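Local coordinates for protein shikimate dehydrogenase (NADP(+)) (Peptoclostridium difficile, PDB 5DZS) that probably catalyses the reversible NADPH-linked reduction of 3-dehydroshikimate to shikimate on the route to chorismate and the aromatic amino acids, at residues Phe103-Asp106 against Ser107-Lys110; Pro194-Lys197 against Ser198-Gln201. All blocks are in the same frame, centred on the assembly; numbering follows the deposited sequence. Where two conformers were deposited one is given.

Contact 1. Residues Phe103-Asp106 against Ser107-Lys110; sequences FGLD and SMFK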
loop_
_atom_site.group_PDB
_atom_site.type_symbol
_atom_site.label_atom_id
_atom_site.label_comp_id
_atom_site.label_asym_id
_atom_site.label_seq_id
_atom_site.Cartn_x
_atom_site.Cartn_y
_atom_site.Cartn_z
ATOM N N PHE B 103 1.316 8.851 9.406
ATOM C CA PHE B 103 2.246 9.131 8.301
ATOM C C PHE B 103 2.450 10.624 8.032
ATOM O O PHE B 103 3.601 11.091 7.919
ATOM C CB PHE B 103 1.802 8.433 7.009
ATOM C CG PHE B 103 2.495 8.961 5.798
ATOM C CD1 PHE B 103 3.713 8.428 5.390
ATOM C CD2 PHE B 103 1.981 10.042 5.114
ATOM C CE1 PHE B 103 4.377 8.952 4.289
ATOM C CE2 PHE B 103 2.643 10.570 4.023
ATOM C CZ PHE B 103 3.845 10.024 3.613
ATOM N N GLY B 104 1.346 11.376 7.970
ATOM C CA GLY B 104 1.400 12.808 7.703
ATOM C C GLY B 104 2.110 13.565 8.812
ATOM O O GLY B 104 2.838 14.531 8.528
ATOM N N LEU B 105 1.886 13.162 10.067
ATOM C CA LEU B 105 2.556 13.799 11.203
ATOM C C LEU B 105 4.069 13.559 11.103
ATOM O O LEU B 105 4.865 14.493 11.231
ATOM C CB LEU B 105 2.038 13.255 12.539
ATOM C CG LEU B 105 0.610 13.633 12.949
ATOM C CD1 LEU B 105 0.050 12.636 13.956
ATOM C CD2 LEU B 105 0.578 15.051 13.500
ATOM N N ASP B 106 4.445 12.306 10.841
ATOM C CA ASP B 106 5.855 11.949 10.726
ATOM C C ASP B 106 6.512 12.832 9.670
ATOM O O ASP B 106 7.577 13.396 9.881
ATOM C CB ASP B 106 6.016 10.484 10.353
ATOM C CG ASP B 106 7.461 10.092 10.162
ATOM O OD1 ASP B 106 8.223 10.142 11.139
ATOM O OD2 ASP B 106 7.832 9.719 9.038
ATOM N N SER B 107 5.852 12.940 8.529
ATOM C CA SER B 107 6.310 13.758 7.416
ATOM C C SER B 107 6.530 15.236 7.795
ATOM O O SER B 107 7.601 15.816 7.508
ATOM C CB SER B 107 5.271 13.668 6.299
ATOM O OG SER B 107 5.666 14.414 5.175
ATOM N N MET B 108 5.511 15.816 8.438
ATOM C CA MET B 108 5.491 17.217 8.904
ATOM C C MET B 108 6.612 17.506 9.912
ATOM O O MET B 108 7.259 18.552 9.855
ATOM C CB MET B 108 4.127 17.513 9.553
ATOM C CG MET B 108 3.997 18.868 10.250
ATOM S SD MET B 108 2.431 19.099 11.154
ATOM C CE MET B 108 2.597 17.866 12.440
ATOM N N PHE B 109 6.813 16.583 10.844
ATOM C CA PHE B 109 7.859 16.722 11.877
ATOM C C PHE B 109 9.253 16.669 11.270
ATOM O O PHE B 109 10.129 17.443 11.656
ATOM C CB PHE B 109 7.712 15.674 12.979
ATOM C CG PHE B 109 6.734 16.058 14.051
ATOM C CD1 PHE B 109 5.379 15.886 13.865
ATOM C CD2 PHE B 109 7.174 16.583 15.253
ATOM C CE1 PHE B 109 4.474 16.224 14.853
ATOM C CE2 PHE B 109 6.272 16.939 16.248
ATOM C CZ PHE B 109 4.922 16.751 16.048
ATOM N N LYS B 110 9.461 15.775 10.310
ATOM C CA LYS B 110 10.753 15.687 9.633
ATOM C C LYS B 110 11.025 16.946 8.835
ATOM O O LYS B 110 12.125 17.475 8.859
ATOM C CB LYS B 110 10.803 14.481 8.693
ATOM C CG LYS B 110 10.868 13.146 9.402
ATOM C CD LYS B 110 10.715 12.012 8.410
ATOM C CE LYS B 110 10.845 10.660 9.086
ATOM N NZ LYS B 110 10.353 9.575 8.198
#
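The ring of F109 receives L105 at its edge: the carbonyl O of L105 lies in the ring plane, 3.0 Å from CD1 of F109. CG of F109 stands beside its backbone N (chi1 -84°), which turns the ring back along the helix toward that carbonyl, and the same O accepts the amide N-H of F109 at 2.9 Å. Elsewhere the ring meets Y136 with the planes about 40° apart, and it touches I207, I114 and V116. The ring of F103 makes a cation-pi contact with K242 of helix 233-248. A further flat group, the carboxylate of D106, is held by K110. OD2 of D106 offers its syn lone pair to NZ of K110 at 2.7 Å, a salt bridge between side chains one helical turn apart. The lysine chain, extended beyond CG, first passes the carbonyl O of D106, with CG of K110 3.3 Å from it, and brings CE within 3.4 Å of OD1. Because CG of D106 is anti to its backbone N (chi1 177°), the acid leans toward the later turn and meets the amine there. On the buried side L105 and M108 run side by side, and CD2 of L105 touches CE of M108 at 3.6 Å. Both also rest on L209, predicted to bind NADP(+), L105 reaches A132, A133 and M235, and G104 lies beside Q239, predicted to bind shikimate. S107, M108, F109 and K110 each donate an amide N-H to the carbonyl four residues earlier. These bonds, the i to i+4 ion pair and the division between an apolar and a charged flank mark an amphipathic alpha-helix, here helix 101-111, packed against the parallel sheet and helix 128-139 close to the predicted cofactor and substrate sites.

Contact 2. Residues Pro194-Lys197 against Ser198-Gln201; sequences PVSK and SIIQ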
loop_
_atom_site.group_PDB
_atom_site.type_symbol
_atom_site.label_atom_id
_atom_site.label_comp_id
_atom_site.label_asym_id
_atom_site.label_seq_id
_atom_site.Cartn_x
_atom_site.Cartn_y
_atom_site.Cartn_z
ATOM N N PRO B 194 -7.562 27.717 20.935
ATOM C CA PRO B 194 -8.043 26.724 21.906
ATOM C C PRO B 194 -7.446 26.917 23.305
ATOM O O PRO B 194 -7.977 26.381 24.280
ATOM C CB PRO B 194 -7.569 25.390 21.317
ATOM C CG PRO B 194 -6.435 25.746 20.425
ATOM C CD PRO B 194 -6.743 27.101 19.875
ATOM N N VAL B 195 -6.344 27.662 23.387
ATOM C CA VAL B 195 -5.692 27.938 24.659
ATOM C C VAL B 195 -5.267 29.390 24.738
ATOM O O VAL B 195 -5.010 30.041 23.721
ATOM C CB VAL B 195 -4.458 27.043 24.894
ATOM C CG1 VAL B 195 -4.886 25.602 25.110
ATOM C CG2 VAL B 195 -3.456 27.162 23.750
ATOM N N SER B 196 -5.190 29.883 25.963
ATOM C CA SER B 196 -4.808 31.248 26.217
ATOM C C SER B 196 -3.323 31.491 25.987
ATOM O O SER B 196 -2.506 30.565 25.968
ATOM C CB SER B 196 -5.129 31.604 27.666
ATOM O OG SER B 196 -4.386 30.775 28.549
ATOM N N LYS B 197 -2.998 32.766 25.847
ATOM C CA LYS B 197 -1.635 33.239 25.674
ATOM C C LYS B 197 -0.748 32.759 26.833
ATOM O O LYS B 197 0.420 32.432 26.634
ATOM C CB LYS B 197 -1.652 34.773 25.622
ATOM C CG LYS B 197 -0.329 35.410 25.249
ATOM C CD LYS B 197 -0.380 36.932 25.214
ATOM C CE LYS B 197 -0.613 37.535 26.592
ATOM N NZ LYS B 197 -0.484 39.020 26.587
ATOM N N SER B 198 -1.317 32.724 28.040
ATOM C CA SER B 198 -0.595 32.285 29.243
ATOM C C SER B 198 -0.137 30.829 29.170
ATOM O O SER B 198 0.915 30.477 29.714
ATOM C CB SER B 198 -1.470 32.471 30.479
ATOM O OG SER B 198 -1.823 33.829 30.640
ATOM N N ILE B 199 -0.941 29.983 28.529
ATOM C CA ILE B 199 -0.583 28.571 28.351
ATOM C C ILE B 199 0.436 28.464 27.217
ATOM O O ILE B 199 1.432 27.749 27.334
ATOM C CB ILE B 199 -1.822 27.692 28.057
ATOM C CG1 ILE B 199 -2.684 27.559 29.321
ATOM C CG2 ILE B 199 -1.405 26.301 27.550
ATOM C CD1 ILE B 199 -4.022 26.878 29.089
ATOM N N ILE B 200 0.199 29.197 26.131
ATOM C CA ILE B 200 1.119 29.183 24.990
ATOM C C ILE B 200 2.514 29.628 25.411
ATOM O O ILE B 200 3.521 29.133 24.915
ATOM C CB ILE B 200 0.612 30.066 23.832
ATOM C CG1 ILE B 200 -0.663 29.445 23.247
ATOM C CG2 ILE B 200 1.678 30.178 22.748
ATOM C CD1 ILE B 200 -1.328 30.252 22.153
ATOM N N GLN B 201 2.569 30.551 26.356
ATOM C CA GLN B 201 3.848 31.040 26.832
ATOM C C GLN B 201 4.709 29.931 27.463
ATOM O O GLN B 201 5.930 30.037 27.468
ATOM C CB GLN B 201 3.616 32.171 27.824
ATOM C CG GLN B 201 4.863 32.939 28.202
ATOM C CD GLN B 201 4.530 34.165 29.014
ATOM O OE1 GLN B 201 3.356 34.469 29.238
ATOM N NE2 GLN B 201 5.556 34.885 29.456
#
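V195 and I200 make the closer of two apolar contacts: CG2 of V195 meets CG1 of I200 at 3.6 Å, the two side chains slanting across each other. CG2 lies between the backbone N and the carbonyl carbon of V195, with CG1 beside that N (chi1 -69°), and it is CG2 that reaches the first turn of the helix. CB of V195 also rests on CG2 of I199, more loosely, at 4.1 Å. F218 of helix 217-224 touches both V195 and I200, while I199 reaches I178 of the parallel sheet.

Between the two segments the hydrogen bonds run from backbone to backbone. The carbonyl O of S196, the N-cap residue, takes the amide N of I200 at 3.0 Å; a weak, bent bond from the amide of I199 (N-H...O 130°) shares this acceptor. One residue on, the amide N of Q201 binds the carbonyl O of K197 at 2.9 Å.

Polar and apolar groups thus largely part: V195, I199 and I200 are buried, whereas S196, K197, S198 and Q201 are exposed, though K197 touches I221. Aliphatic side chains therefore pack the segment against the domain, with the carbonyls of P194 and Q201 tied to R150 and K227.

Along the chain, contact 1 comes first, in helix 101-111, after the antiparallel strands 87-91 and 94-98 of the mixed sheet and before strand 120-124, which opens the parallel sheet. Contact 2 follows much later, between strands 177-180 and 205-208, where the chain enters helix 197-200. The two are in series, neither nesting nor crossing, and each is a local turn that closes no long loop. The centres of contact 1 and contact 2 are 24 Å apart, and the nearest atoms of contacts 1 and 2 about 14 Å apart. Contact 1 ties helix 101-111 to helices 128-139 and 233-248; residues 194-201 join strands 120-124 and 177-180 to helix 217-224, away from the predicted sites.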